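Local coordinates for amino acid ABC transporter, periplasmic amino acid-binding protein (Brucella ovis, PDB 4Z9N) that binds glutathione and probably delivers it, or related amino acid-like solutes, to an ABC transporter for import from the periplasm, at residues Gly100-Gly105 / Val217-Ala222; Glu72-Leu77 / Arg87-Thr92; Phe114-Lys119 / Cys178-Thr183. One frame throughout, in Å; residues are numbered along the deposited sequence. Where two conformers were deposited one is given.

Interaction 1 of 3, residues Gly100-Gly105 / Val217-Ala222. With NA (sodium ion), chain K.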
loop_
_atom_site.group_PDB
_atom_site.type_symbol
_atom_site.label_atom_id
_atom_site.label_comp_id
_atom_site.label_asym_id
_atom_site.label_seq_id
_atom_site.Cartn_x
_atom_site.Cartn_y
_atom_site.Cartn_z
ATOM N N GLY D 100 15.261 -9.967 7.104
ATOM C CA GLY D 100 15.164 -9.118 8.277
ATOM C C GLY D 100 14.847 -7.676 7.904
ATOM O O GLY D 100 15.222 -6.735 8.625
ATOM N N LEU D 101 14.154 -7.508 6.785
ATOM C CA LEU D 101 13.818 -6.177 6.277
ATOM C C LEU D 101 12.306 -5.958 6.189
ATOM O O LEU D 101 11.525 -6.908 6.082
ATOM C CB LEU D 101 14.450 -5.951 4.900
ATOM C CG LEU D 101 15.976 -6.116 4.791
ATOM C CD1 LEU D 101 16.440 -5.814 3.369
ATOM C CD2 LEU D 101 16.729 -5.252 5.820
ATOM N N ASP D 102 11.910 -4.691 6.237
ATOM C CA ASP D 102 10.519 -4.294 6.013
ATOM C C ASP D 102 10.483 -3.197 4.946
ATOM O O ASP D 102 11.513 -2.620 4.575
ATOM C CB ASP D 102 9.867 -3.763 7.300
ATOM C CG ASP D 102 9.329 -4.860 8.206
ATOM O OD1 ASP D 102 8.938 -5.938 7.719
ATOM O OD2 ASP D 102 9.295 -4.624 9.428
ATOM N N PHE D 103 9.286 -2.880 4.486
ATOM C CA PHE D 103 9.105 -1.853 3.464
ATOM C C PHE D 103 8.105 -0.841 3.980
ATOM O O PHE D 103 7.035 -1.216 4.459
ATOM C CB PHE D 103 8.641 -2.480 2.148
ATOM C CG PHE D 103 9.653 -3.410 1.549
ATOM C CD1 PHE D 103 9.723 -4.745 1.948
ATOM C CD2 PHE D 103 10.556 -2.948 0.606
ATOM C CE1 PHE D 103 10.685 -5.591 1.406
ATOM C CE2 PHE D 103 11.508 -3.796 0.065
ATOM C CZ PHE D 103 11.577 -5.099 0.463
ATOM N N ALA D 104 8.457 0.435 3.894
ATOM C CA ALA D 104 7.656 1.479 4.514
ATOM C C ALA D 104 6.642 2.071 3.533
ATOM O O ALA D 104 5.775 2.852 3.922
ATOM C CB ALA D 104 8.553 2.558 5.068
ATOM N N GLY D 105 6.724 1.677 2.268
ATOM C CA GLY D 105 5.878 2.285 1.251
ATOM C C GLY D 105 6.436 1.993 -0.133
ATOM O O GLY D 105 7.541 1.475 -0.253
ATOM N N VAL D 217 13.668 -0.700 4.915
ATOM C CA VAL D 217 14.279 -0.501 6.231
ATOM C C VAL D 217 14.491 -1.855 6.906
ATOM O O VAL D 217 13.966 -2.876 6.453
ATOM C CB VAL D 217 13.425 0.411 7.150
ATOM C CG1 VAL D 217 13.361 1.854 6.622
ATOM C CG2 VAL D 217 12.018 -0.164 7.322
ATOM N N ARG D 218 15.248 -1.856 7.996
ATOM C CA ARG D 218 15.399 -3.064 8.807
ATOM C C ARG D 218 14.110 -3.329 9.585
ATOM O O ARG D 218 13.429 -2.395 9.993
ATOM C CB ARG D 218 16.586 -2.927 9.772
ATOM C CG ARG D 218 17.934 -2.874 9.078
ATOM C CD ARG D 218 19.080 -2.768 10.080
ATOM N NE ARG D 218 19.064 -1.512 10.815
ATOM C CZ ARG D 218 19.607 -0.381 10.376
ATOM N NH1 ARG D 218 20.204 -0.339 9.194
ATOM N NH2 ARG D 218 19.534 0.716 11.113
ATOM N N GLN D 219 13.776 -4.605 9.780
ATOM C CA GLN D 219 12.762 -4.999 10.766
ATOM C C GLN D 219 13.180 -4.611 12.185
ATOM O O GLN D 219 14.351 -4.339 12.445
ATOM C CB GLN D 219 12.507 -6.513 10.706
ATOM C CG GLN D 219 11.802 -6.947 9.437
ATOM C CD GLN D 219 11.530 -8.445 9.363
ATOM O OE1 GLN D 219 10.754 -8.906 8.510
ATOM N NE2 GLN D 219 12.168 -9.213 10.249
ATOM N N GLY D 220 12.220 -4.579 13.107
ATOM C CA GLY D 220 12.520 -4.384 14.517
ATOM C C GLY D 220 12.691 -2.950 15.002
ATOM O O GLY D 220 13.164 -2.717 16.113
ATOM N N ASP D 221 12.314 -1.981 14.174
ATOM C CA ASP D 221 12.351 -0.586 14.595
ATOM C C ASP D 221 11.132 0.129 14.009
ATOM O O ASP D 221 11.215 0.759 12.950
ATOM C CB ASP D 221 13.665 0.079 14.153
ATOM C CG ASP D 221 13.876 1.444 14.774
ATOM O OD1 ASP D 221 12.893 2.055 15.263
ATOM O OD2 ASP D 221 15.039 1.921 14.769
ATOM N N ALA D 222 9.996 0.003 14.692
ATOM C CA ALA D 222 8.730 0.537 14.194
ATOM C C ALA D 222 8.759 2.054 14.096
ATOM O O ALA D 222 8.193 2.630 13.162
ATOM C CB ALA D 222 7.572 0.090 15.089
HETATM NA NA NA K . 9.300 -8.029 6.710
HETATM O O HOH W 1 9.223 -5.039 12.803
#
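Three oxygens from the two segments, of Leu101, Asp102 and Gln219, converge on one sodium ion, and two residues of different subunits complete its shell. Asp102 OD1 lies 2.4 Å from the sodium; Leu101 supplies its backbone O at 2.6 Å, and Gln219 the modelled side-chain OE1 at 2.5 Å. Asp96 of the same chain gives both its O and OD1, and Asp226 of the second subunit gives OD1, so six oxygens surround a metal that bridges the dimer.

The side chains of Asp102 and Gln219 cross at about a right angle, their carboxylate and amide planes 47° apart. At the crossing the Gln219 methylene CG, 3.4 Å away, meets the carboxylate oxygen Asp102 OD2. Asp102 CG stands beside the backbone N and anti to the carbonyl carbon (chi1 -83°), on the same face of the sheet as Val217, while Leu101 and Arg218 diverge. A water accepts from Gly220 N and donates only weakly to Asp102 OD2.

The backbones pair antiparallel. Asp102 and Val217 form a hydrogen-bonded pair, with Asp102 N to Val217 O at 2.8 Å and Val217 N to Asp102 O at 2.9 Å, both nearly straight at the hydrogen. Beyond the non-hydrogen-bonded Leu101-Arg218 pair, Gln219 N reaches Gly100 O at 2.8 Å; Gln219 itself lies just past the end of strand 211-218.

Around the pairing, the Leu101 side chain packs on Phe74 and Leu77 of helix 73-78, and Arg218 NH1 is hydrogen-bonded to Leu77 O and Val82 O. Val217, on the Asp102 face, touches Trp224 and Val228 of helix 222-240, whose N-cap is Asp221.

Interaction 2 of 3, residues Glu72-Leu77 / Arg87-Thr92. With GSH (glutathione), chain U.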
loop_
_atom_site.group_PDB
_atom_site.type_symbol
_atom_site.label_atom_id
_atom_site.label_comp_id
_atom_site.label_asym_id
_atom_site.label_seq_id
_atom_site.Cartn_x
_atom_site.Cartn_y
_atom_site.Cartn_z
ATOM N N GLU D 72 25.097 -5.659 -3.386
ATOM C CA GLU D 72 25.547 -5.281 -2.053
ATOM C C GLU D 72 24.492 -4.468 -1.299
ATOM O O GLU D 72 24.660 -4.172 -0.120
ATOM C CB GLU D 72 26.857 -4.500 -2.149
ATOM C CG GLU D 72 26.720 -3.201 -2.891
ATOM C CD GLU D 72 28.050 -2.666 -3.408
ATOM O OE1 GLU D 72 29.114 -3.192 -3.025
ATOM O OE2 GLU D 72 28.023 -1.707 -4.201
ATOM N N ARG D 73 23.398 -4.123 -1.968
ATOM C CA ARG D 73 22.428 -3.191 -1.379
ATOM C C ARG D 73 21.757 -3.719 -0.103
ATOM O O ARG D 73 21.559 -2.968 0.856
ATOM C CB ARG D 73 21.355 -2.815 -2.412
ATOM C CG ARG D 73 20.661 -4.026 -3.067
ATOM C CD ARG D 73 19.645 -3.620 -4.140
ATOM N NE ARG D 73 19.401 -4.742 -5.054
ATOM C CZ ARG D 73 18.325 -4.892 -5.826
ATOM N NH1 ARG D 73 17.326 -4.010 -5.791
ATOM N NH2 ARG D 73 18.241 -5.949 -6.626
ATOM N N PHE D 74 21.400 -5.002 -0.064
ATOM C CA PHE D 74 20.683 -5.483 1.122
ATOM C C PHE D 74 21.646 -5.637 2.316
ATOM O O PHE D 74 21.277 -5.338 3.452
ATOM C CB PHE D 74 19.946 -6.794 0.811
ATOM C CG PHE D 74 18.941 -6.653 -0.289
ATOM C CD1 PHE D 74 17.834 -5.831 -0.125
ATOM C CD2 PHE D 74 19.151 -7.278 -1.515
ATOM C CE1 PHE D 74 16.906 -5.664 -1.148
ATOM C CE2 PHE D 74 18.241 -7.131 -2.549
ATOM C CZ PHE D 74 17.111 -6.318 -2.374
ATOM N N THR D 75 22.870 -6.085 2.040
ATOM C CA THR D 75 23.875 -6.277 3.080
ATOM C C THR D 75 24.167 -4.952 3.782
ATOM O O THR D 75 24.267 -4.892 5.008
ATOM C CB THR D 75 25.184 -6.851 2.506
ATOM O OG1 THR D 75 24.902 -8.072 1.810
ATOM C CG2 THR D 75 26.180 -7.125 3.621
ATOM N N ALA D 76 24.276 -3.894 2.984
ATOM C CA ALA D 76 24.564 -2.554 3.492
ATOM C C ALA D 76 23.486 -2.099 4.474
ATOM O O ALA D 76 23.784 -1.435 5.457
ATOM C CB ALA D 76 24.683 -1.555 2.341
ATOM N N LEU D 77 22.232 -2.457 4.209
ATOM C CA LEU D 77 21.150 -2.079 5.111
ATOM C C LEU D 77 21.124 -2.998 6.340
ATOM O O LEU D 77 20.961 -2.532 7.469
ATOM C CB LEU D 77 19.805 -2.111 4.381
ATOM C CG LEU D 77 18.537 -1.722 5.154
ATOM C CD1 LEU D 77 18.619 -0.295 5.700
ATOM C CD2 LEU D 77 17.302 -1.878 4.268
ATOM N N ARG D 87 16.249 2.819 -3.628
ATOM C CA ARG D 87 17.109 2.494 -4.754
ATOM C C ARG D 87 16.427 1.515 -5.698
ATOM O O ARG D 87 16.906 0.397 -5.874
ATOM C CB ARG D 87 18.443 1.919 -4.229
ATOM C CG ARG D 87 19.495 1.556 -5.292
ATOM C CD ARG D 87 20.240 0.301 -4.886
ATOM N NE ARG D 87 21.061 -0.264 -5.961
ATOM C CZ ARG D 87 20.569 -0.993 -6.963
ATOM N NH1 ARG D 87 19.259 -1.198 -7.057
ATOM N NH2 ARG D 87 21.387 -1.486 -7.890
ATOM N N ASN D 88 15.324 1.954 -6.311
ATOM C CA ASN D 88 14.620 1.182 -7.350
ATOM C C ASN D 88 14.604 -0.312 -7.027
ATOM O O ASN D 88 14.864 -1.147 -7.884
ATOM C CB ASN D 88 15.230 1.443 -8.776
ATOM C CG ASN D 88 16.771 1.266 -8.859
ATOM O OD1 ASN D 88 17.546 2.005 -8.234
ATOM N ND2 ASN D 88 17.211 0.319 -9.700
ATOM N N THR D 89 14.269 -0.617 -5.775
ATOM C CA THR D 89 14.351 -1.963 -5.224
ATOM C C THR D 89 12.959 -2.555 -5.018
ATOM O O THR D 89 12.143 -2.037 -4.250
ATOM C CB THR D 89 15.124 -1.959 -3.896
ATOM O OG1 THR D 89 16.526 -1.717 -4.132
ATOM C CG2 THR D 89 14.923 -3.260 -3.158
ATOM N N THR D 90 12.688 -3.651 -5.714
ATOM C CA THR D 90 11.343 -4.216 -5.728
ATOM C C THR D 90 10.967 -4.893 -4.403
ATOM O O THR D 90 11.723 -5.689 -3.856
ATOM C CB THR D 90 11.207 -5.217 -6.889
ATOM O OG1 THR D 90 11.436 -4.532 -8.126
ATOM C CG2 THR D 90 9.815 -5.853 -6.896
ATOM N N TRP D 91 9.804 -4.528 -3.874
ATOM C CA TRP D 91 9.187 -5.234 -2.746
ATOM C C TRP D 91 8.667 -6.593 -3.212
ATOM O O TRP D 91 7.779 -6.656 -4.065
ATOM C CB TRP D 91 8.032 -4.402 -2.193
ATOM C CG TRP D 91 7.411 -4.854 -0.892
ATOM C CD1 TRP D 91 7.536 -6.066 -0.247
ATOM C CD2 TRP D 91 6.562 -4.056 -0.088
ATOM N NE1 TRP D 91 6.812 -6.044 0.938
ATOM C CE2 TRP D 91 6.194 -4.820 1.038
ATOM C CE3 TRP D 91 6.067 -2.752 -0.213
ATOM C CZ2 TRP D 91 5.368 -4.315 2.031
ATOM C CZ3 TRP D 91 5.245 -2.260 0.768
ATOM C CH2 TRP D 91 4.912 -3.032 1.885
ATOM N N THR D 92 9.223 -7.671 -2.663
ATOM C CA THR D 92 8.754 -9.030 -2.951
ATOM C C THR D 92 8.601 -9.772 -1.647
ATOM O O THR D 92 9.190 -9.377 -0.635
ATOM C CB THR D 92 9.744 -9.826 -3.820
ATOM O OG1 THR D 92 10.905 -10.147 -3.026
ATOM C CG2 THR D 92 10.182 -8.992 -5.041
HETATM N N1 GSH U . 13.922 -3.483 -9.321
HETATM C CA1 GSH U . 14.804 -4.610 -9.630
HETATM C C1 GSH U . 15.210 -5.279 -8.320
HETATM O O11 GSH U . 15.853 -6.365 -8.359
HETATM O O12 GSH U . 14.920 -4.756 -7.208
HETATM C CB1 GSH U . 16.083 -4.161 -10.356
HETATM C CG1 GSH U . 16.843 -3.166 -9.458
HETATM C CD1 GSH U . 18.223 -2.920 -10.057
HETATM O OE1 GSH U . 19.222 -3.110 -9.433
HETATM N N2 GSH U . 18.294 -2.434 -11.414
HETATM C CA2 GSH U . 19.610 -2.226 -11.989
HETATM C C2 GSH U . 20.407 -1.149 -11.238
HETATM O O2 GSH U . 19.913 -0.339 -10.521
HETATM C CB2 GSH U . 19.501 -1.966 -13.496
HETATM S SG2 GSH U . 18.765 -0.350 -13.866
HETATM N N3 GSH U . 21.845 -1.186 -11.398
HETATM C CA3 GSH U . 22.665 -0.217 -10.722
HETATM C C3 GSH U . 23.762 -0.961 -9.959
HETATM O O31 GSH U . 24.729 -0.301 -9.497
HETATM O O32 GSH U . 23.693 -2.216 -9.781
#
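Arg73 reaches from helix 73-78 to Thr89 in the loop that follows strand 84-85, and both segments close on glutathione.

Of the hydrogen bonds, one crosses the segments directly: Arg73 NH1 to Thr89 OG1, 2.9 Å, with the hydroxyl oxygen nearly in the guanidinium plane. Thr89 OG1 in turn donates to Arg87 O. Arg73 NE donates to Ala70 O and Arg87 NE to Leu68 O, which helps fix both groups. The remaining bonds run to the ligand. Arg73 pairs with the glutamyl carboxylate of glutathione, NH1 to O12 at 2.9 Å and NH2 to O11 at 3.0 Å, the latter straight at the hydrogen (179°). Thr90 N also donates to O12, whereas Asn88 O and Thr90 OG1 accept from N1. Both terminal nitrogens of Arg87 grip one amide oxygen, OE1.

The apolar contact is Phe74 to Thr89, tip to tip, CE1 to CG2 at 3.7 Å; Phe74 CZ also lies over the guanidinium face of Arg73 turned away from OE1.

By charge, the arginines would repel, since Arg73 NH1 and Arg87 NH1 are 3.6 Å apart. The ligand carboxylate probably offsets this, consistent with recognition of the ligand's alpha-amino acid head group.

Interaction 3 of 3, residues Phe114-Lys119 / Cys178-Thr183. With GSH (glutathione), chain U.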
loop_
_atom_site.group_PDB
_atom_site.type_symbol
_atom_site.label_atom_id
_atom_site.label_comp_id
_atom_site.label_asym_id
_atom_site.label_seq_id
_atom_site.Cartn_x
_atom_site.Cartn_y
_atom_site.Cartn_z
ATOM N N PHE D 114 11.656 -4.658 -22.008
ATOM C CA PHE D 114 12.784 -4.943 -22.897
ATOM C C PHE D 114 13.058 -3.772 -23.830
ATOM O O PHE D 114 12.129 -3.142 -24.323
ATOM C CB PHE D 114 12.512 -6.193 -23.739
ATOM C CG PHE D 114 12.368 -7.436 -22.933
ATOM C CD1 PHE D 114 11.128 -7.801 -22.416
ATOM C CD2 PHE D 114 13.476 -8.224 -22.661
ATOM C CE1 PHE D 114 10.994 -8.944 -21.661
ATOM C CE2 PHE D 114 13.355 -9.375 -21.900
ATOM C CZ PHE D 114 12.108 -9.734 -21.400
ATOM N N MET D 115 14.332 -3.497 -24.080
ATOM C CA MET D 115 14.719 -2.418 -24.994
ATOM C C MET D 115 15.629 -2.956 -26.094
ATOM O O MET D 115 16.497 -3.794 -25.824
ATOM C CB MET D 115 15.411 -1.298 -24.221
ATOM C CG MET D 115 15.756 -0.064 -25.055
ATOM S SD MET D 115 16.223 1.330 -23.997
ATOM C CE MET D 115 17.773 0.739 -23.316
ATOM N N ILE D 116 15.422 -2.479 -27.322
ATOM C CA ILE D 116 16.262 -2.851 -28.458
ATOM C C ILE D 116 16.705 -1.615 -29.216
ATOM O O ILE D 116 16.104 -0.546 -29.100
ATOM C CB ILE D 116 15.541 -3.801 -29.433
ATOM C CG1 ILE D 116 14.260 -3.142 -29.959
ATOM C CG2 ILE D 116 15.256 -5.148 -28.786
ATOM C CD1 ILE D 116 13.736 -3.731 -31.238
ATOM N N ASN D 117 17.749 -1.779 -30.018
ATOM C CA ASN D 117 18.121 -0.762 -30.984
ATOM C C ASN D 117 17.325 -1.046 -32.243
ATOM O O ASN D 117 17.603 -2.015 -32.949
ATOM C CB ASN D 117 19.626 -0.781 -31.256
ATOM C CG ASN D 117 20.060 0.340 -32.180
ATOM O OD1 ASN D 117 19.417 0.605 -33.193
ATOM N ND2 ASN D 117 21.130 1.033 -31.810
ATOM N N SER D 118 16.339 -0.197 -32.525
ATOM C CA SER D 118 15.433 -0.422 -33.648
ATOM C C SER D 118 16.128 -0.213 -34.988
ATOM O O SER D 118 15.622 -0.640 -36.030
ATOM C CB SER D 118 14.208 0.491 -33.543
ATOM O OG SER D 118 14.582 1.855 -33.586
ATOM N N LYS D 119 17.288 0.432 -34.961
ATOM C CA LYS D 119 18.072 0.594 -36.178
ATOM C C LYS D 119 18.825 -0.705 -36.496
ATOM O O LYS D 119 18.951 -1.085 -37.663
ATOM C CB LYS D 119 19.037 1.776 -36.047
ATOM N N CYS D 178 25.138 -7.437 -27.119
ATOM C CA CYS D 178 23.821 -7.951 -26.735
ATOM C C CYS D 178 22.739 -7.370 -27.646
ATOM O O CYS D 178 22.824 -6.203 -28.047
ATOM C CB CYS D 178 23.481 -7.599 -25.289
ATOM S SG CYS D 178 24.427 -8.433 -23.974
ATOM N N ASP D 179 21.717 -8.166 -27.947
ATOM C CA ASP D 179 20.640 -7.735 -28.833
ATOM C C ASP D 179 19.595 -6.881 -28.129
ATOM O O ASP D 179 18.920 -6.073 -28.763
ATOM C CB ASP D 179 19.939 -8.937 -29.453
ATOM C CG ASP D 179 20.857 -9.768 -30.284
ATOM O OD1 ASP D 179 21.507 -9.198 -31.180
ATOM O OD2 ASP D 179 20.922 -10.984 -30.042
ATOM N N ALA D 180 19.447 -7.089 -26.829
ATOM C CA ALA D 180 18.416 -6.405 -26.057
ATOM C C ALA D 180 18.879 -6.200 -24.620
ATOM O O ALA D 180 19.850 -6.818 -24.167
ATOM C CB ALA D 180 17.107 -7.189 -26.090
ATOM N N TYR D 181 18.177 -5.312 -23.929
ATOM C CA TYR D 181 18.461 -4.944 -22.549
ATOM C C TYR D 181 17.173 -5.177 -21.768
ATOM O O TYR D 181 16.096 -4.785 -22.234
ATOM C CB TYR D 181 18.890 -3.470 -22.476
ATOM C CG TYR D 181 19.606 -3.025 -21.213
ATOM C CD1 TYR D 181 18.966 -3.040 -19.975
ATOM C CD2 TYR D 181 20.910 -2.538 -21.272
ATOM C CE1 TYR D 181 19.636 -2.613 -18.820
ATOM C CE2 TYR D 181 21.579 -2.108 -20.135
ATOM C CZ TYR D 181 20.936 -2.144 -18.913
ATOM O OH TYR D 181 21.610 -1.716 -17.785
ATOM N N THR D 182 17.247 -5.802 -20.596
ATOM C CA THR D 182 16.044 -5.888 -19.785
ATOM C C THR D 182 16.285 -5.333 -18.384
ATOM O O THR D 182 17.336 -5.566 -17.772
ATOM C CB THR D 182 15.485 -7.347 -19.684
ATOM O OG1 THR D 182 14.211 -7.322 -19.027
ATOM C CG2 THR D 182 16.428 -8.278 -18.895
ATOM N N THR D 183 15.309 -4.562 -17.915
ATOM C CA THR D 183 15.247 -4.090 -16.535
ATOM C C THR D 183 13.887 -3.415 -16.347
ATOM O O THR D 183 13.007 -3.537 -17.207
ATOM C CB THR D 183 16.412 -3.111 -16.172
ATOM O OG1 THR D 183 16.287 -2.718 -14.796
ATOM C CG2 THR D 183 16.403 -1.874 -17.039
HETATM N N1 GSH U . 13.922 -3.483 -9.321
HETATM C CA1 GSH U . 14.804 -4.610 -9.630
HETATM C C1 GSH U . 15.210 -5.279 -8.320
HETATM O O11 GSH U . 15.853 -6.365 -8.359
HETATM O O12 GSH U . 14.920 -4.756 -7.208
HETATM C CB1 GSH U . 16.083 -4.161 -10.356
HETATM C CG1 GSH U . 16.843 -3.166 -9.458
HETATM C CD1 GSH U . 18.223 -2.920 -10.057
HETATM O OE1 GSH U . 19.222 -3.110 -9.433
HETATM N N2 GSH U . 18.294 -2.434 -11.414
HETATM C CA2 GSH U . 19.610 -2.226 -11.989
HETATM C C2 GSH U . 20.407 -1.149 -11.238
HETATM O O2 GSH U . 19.913 -0.339 -10.521
HETATM C CB2 GSH U . 19.501 -1.966 -13.496
HETATM S SG2 GSH U . 18.765 -0.350 -13.866
HETATM N N3 GSH U . 21.845 -1.186 -11.398
HETATM C CA3 GSH U . 22.665 -0.217 -10.722
HETATM C C3 GSH U . 23.762 -0.961 -9.959
HETATM O O31 GSH U . 24.729 -0.301 -9.497
HETATM O O32 GSH U . 23.693 -2.216 -9.781
HETATM O O HOH W 2 19.264 -4.055 -30.403
#
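Phe114 and Thr182 lie side by side and point the same way, so that the hydroxyl of the threonine comes over one face of the ring. Thr182 OG1 stands 3.6 Å above the ring plane, offset toward the rim, with Phe114 CE2 its nearest ring atom. The torsion accounts for this in part: OG1 is anti to the backbone N (chi1 -172°). The hydroxyl's polar partners are Gly113 O and Gln112 NE2, which meet it just before Phe114 in the chain.

Ile116 and Ala180 share the Phe114 face, and their side chains meet CG2 of the isoleucine to CB of the alanine at 3.9 Å. Met115 and Tyr181 occupy the opposite face. They touch more loosely, Met115 CE lying 4.4 Å from Tyr181 CB, while the phenol leads away to bond through OH with Asn170; Leu188 of helix 185-192 packs on both side chains.

Between the two faces run the backbone bonds of an antiparallel ladder, the strand axes 158° apart in direction. Met115 and Tyr181 are the hydrogen-bonded pair, with Met115 N to Tyr181 O at 2.9 Å and Tyr181 N to Met115 O at 3.0 Å. Where the strands part, a water accepts from Asn117 N and donates to Asp179 O (2.6 Å), carrying the link one step further.

Strand 180-182 also pairs in parallel with strand 134-138, and the Cys136-Cys178 disulfide joins strand 134-138 to the loop that leads into strand 180-182. At its other end the chain turns at Thr183, whose OG1 is 3.5 Å from glutathione CB2. A central sheet mixing parallel strands with one antiparallel strand, with the C-terminal end of strand 180-182 leading to the ligand, fits a lobe of the periplasmic binding protein fold.

How the interactions relate
Along the chain, interaction 2 closes before interaction 1 opens, and interaction 3 is nested inside the loop that interaction 1 closes. Interactions 1 and 2 have centres 12 Å apart and touch, with Phe103 against Trp91; both also meet the second subunit. Interaction 3 lies about 35 Å from interaction 1, centre to centre, on the opposite side of the chain's centre, yet both use strand 101-117, one at each end. Interactions 2 and 3, with nearest atoms about 6 Å apart, both touch glutathione. This arrangement is consistent with a two-lobed binding protein in which strand 101-117 runs between lobes that enclose the ligand.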